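Local coordinates for UPSTREAM OF FLC-like protein (DUF966) (Arabidopsis thaliana, PDB 6RSN) that interprets polarity cues in plant cells, can influence the orientation of cell division, and polymerises into filaments through a DIX-like domain, at residues N65-Y70 with P80-E85. The protein carries 1 engineered substitution. Numbering follows the deposited sequence.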
# COMPACT_ATOMS: atom_id res chain seq x y z
N ASN A 65 -16.69 -11.23 8.41
CA ASN A 65 -15.95 -12.45 8.71
C ASN A 65 -14.69 -12.54 7.85
O ASN A 65 -14.10 -13.61 7.73
CB ASN A 65 -16.83 -13.71 8.67
CG ASN A 65 -17.75 -13.90 9.86
OD1 ASN A 65 -18.98 -13.85 9.72
ND2 ASN A 65 -17.21 -14.15 11.05
N GLY A 66 -14.30 -11.41 7.23
CA GLY A 66 -13.04 -11.37 6.52
C GLY A 66 -12.43 -9.97 6.54
O GLY A 66 -12.23 -9.35 7.60
N PHE A 67 -12.17 -9.51 5.30
CA PHE A 67 -11.33 -8.35 5.08
C PHE A 67 -11.96 -7.51 3.99
O PHE A 67 -12.86 -7.99 3.26
CB PHE A 67 -9.95 -8.78 4.61
CG PHE A 67 -9.29 -9.62 5.66
CD1 PHE A 67 -8.73 -9.00 6.77
CD2 PHE A 67 -9.21 -11.01 5.52
CE1 PHE A 67 -8.09 -9.76 7.74
CE2 PHE A 67 -8.62 -11.77 6.52
CZ PHE A 67 -8.06 -11.14 7.62
N VAL A 68 -11.52 -6.26 3.92
CA VAL A 68 -12.02 -5.35 2.90
C VAL A 68 -10.79 -4.54 2.51
O VAL A 68 -9.83 -4.40 3.27
CB VAL A 68 -13.16 -4.45 3.45
CG1 VAL A 68 -12.64 -3.58 4.62
CG2 VAL A 68 -13.79 -3.56 2.38
N TRP A 69 -10.74 -4.15 1.24
CA TRP A 69 -9.73 -3.20 0.77
C TRP A 69 -10.22 -1.78 0.98
O TRP A 69 -11.16 -1.32 0.32
CB TRP A 69 -9.47 -3.43 -0.74
CG TRP A 69 -8.81 -4.73 -1.04
CD1 TRP A 69 -9.29 -5.77 -1.78
CD2 TRP A 69 -7.47 -5.09 -0.70
NE1 TRP A 69 -8.38 -6.79 -1.88
CE2 TRP A 69 -7.24 -6.40 -1.20
CE3 TRP A 69 -6.45 -4.46 0.01
CZ2 TRP A 69 -6.01 -7.04 -1.06
CZ3 TRP A 69 -5.26 -5.13 0.22
CH2 TRP A 69 -5.04 -6.39 -0.34
N TYR A 70 -9.59 -1.10 1.95
CA TYR A 70 -10.05 0.21 2.36
C TYR A 70 -9.31 1.27 1.56
O TYR A 70 -8.11 1.35 1.60
CB TYR A 70 -9.64 0.38 3.83
CG TYR A 70 -10.43 1.45 4.51
CD1 TYR A 70 -10.03 2.78 4.49
CD2 TYR A 70 -11.57 1.10 5.22
CE1 TYR A 70 -10.76 3.76 5.16
CE2 TYR A 70 -12.30 2.06 5.91
CZ TYR A 70 -11.90 3.39 5.85
OH TYR A 70 -12.66 4.30 6.53
N PRO A 80 -2.42 -1.35 10.25
CA PRO A 80 -1.93 -2.70 9.98
C PRO A 80 -3.02 -3.76 10.09
O PRO A 80 -4.07 -3.54 10.71
CB PRO A 80 -0.93 -2.93 11.12
CG PRO A 80 -1.54 -2.15 12.26
CD PRO A 80 -2.05 -0.89 11.60
N VAL A 81 -2.74 -4.93 9.50
CA VAL A 81 -3.59 -6.11 9.61
C VAL A 81 -2.76 -7.24 10.23
O VAL A 81 -1.62 -7.47 9.82
CB VAL A 81 -4.21 -6.49 8.25
CG1 VAL A 81 -3.27 -7.30 7.35
CG2 VAL A 81 -5.57 -7.15 8.38
N HIS A 82 -3.33 -7.92 11.23
CA HIS A 82 -2.63 -8.91 12.04
C HIS A 82 -1.42 -8.27 12.72
O HIS A 82 -1.53 -7.18 13.28
CB HIS A 82 -2.22 -10.15 11.22
CG HIS A 82 -3.24 -10.64 10.25
ND1 HIS A 82 -2.94 -10.85 8.91
CD2 HIS A 82 -4.54 -10.97 10.39
CE1 HIS A 82 -4.01 -11.28 8.28
NE2 HIS A 82 -5.01 -11.36 9.17
N GLY A 83 -0.27 -8.93 12.62
CA GLY A 83 0.85 -8.63 13.50
C GLY A 83 1.83 -7.61 12.91
O GLY A 83 2.89 -8.00 12.43
N GLN A 84 1.45 -6.32 13.02
CA GLN A 84 2.17 -5.19 12.45
C GLN A 84 2.39 -5.39 10.95
O GLN A 84 3.36 -4.87 10.39
CB GLN A 84 3.51 -4.94 13.15
CG GLN A 84 3.57 -3.61 13.90
CD GLN A 84 3.66 -2.41 12.99
OE1 GLN A 84 4.57 -2.30 12.16
NE2 GLN A 84 2.72 -1.49 13.14
N GLU A 85 1.47 -6.14 10.34
CA GLU A 85 1.52 -6.51 8.93
C GLU A 85 0.72 -5.50 8.11
O GLU A 85 -0.47 -5.28 8.40
CB GLU A 85 0.87 -7.88 8.75
CG GLU A 85 1.52 -8.72 7.69
CD GLU A 85 0.81 -10.05 7.57
OE1 GLU A 85 1.08 -10.92 8.40
OE2 GLU A 85 -0.04 -10.20 6.64
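In the ubiquitin-like fold of this DIX-like domain, strand 66-71, an outermost strand of the sheet within this chain, and the loop turning back at 80-85 meet through three side chains: Phe67 reaches from the strand to Val81 and His82 at the start of the turn. No hydrogen bond joins the two segments, whose nearest CA atoms, those of Phe67 and Val81, are 9.2 Å apart. A long, flat residue suits such a gap. With its CG anti to the carbonyl carbon (chi1 -62°), Phe67 extends its ring toward the loop and does most of the bridging. Its CE1 lies 3.7 Å from CG2 of Val81, a simple apolar touch in which one methyl of the branched, buried valine meets the ring obliquely. The outermost carbon, CZ, comes 3.4 Å from NE2 of His82, which it approaches at the edge of the imidazole, near its plane. The two rings stand almost perpendicular, with planes at 87° and centroids 5.5 Å apart, an oblique pairing. CG2 of Val81 also lies over the centre of one imidazole face, while OE2 of Glu85 lies at the ring's edge. His82 is exposed and poorly ordered, so its part in the contact is probably loose. Beyond it, Gly83 centres an inverse gamma turn. Strand 66-71 pairs antiparallel with strand 55-63, where Lys60 makes a cation-pi contact with Phe67 and Thr62 touches its side chain. The loop follows the short strand 77-78 and leads into strand 86-92, so Phe67 spans from a strand that is outermost within this chain to the entrance of an inner one.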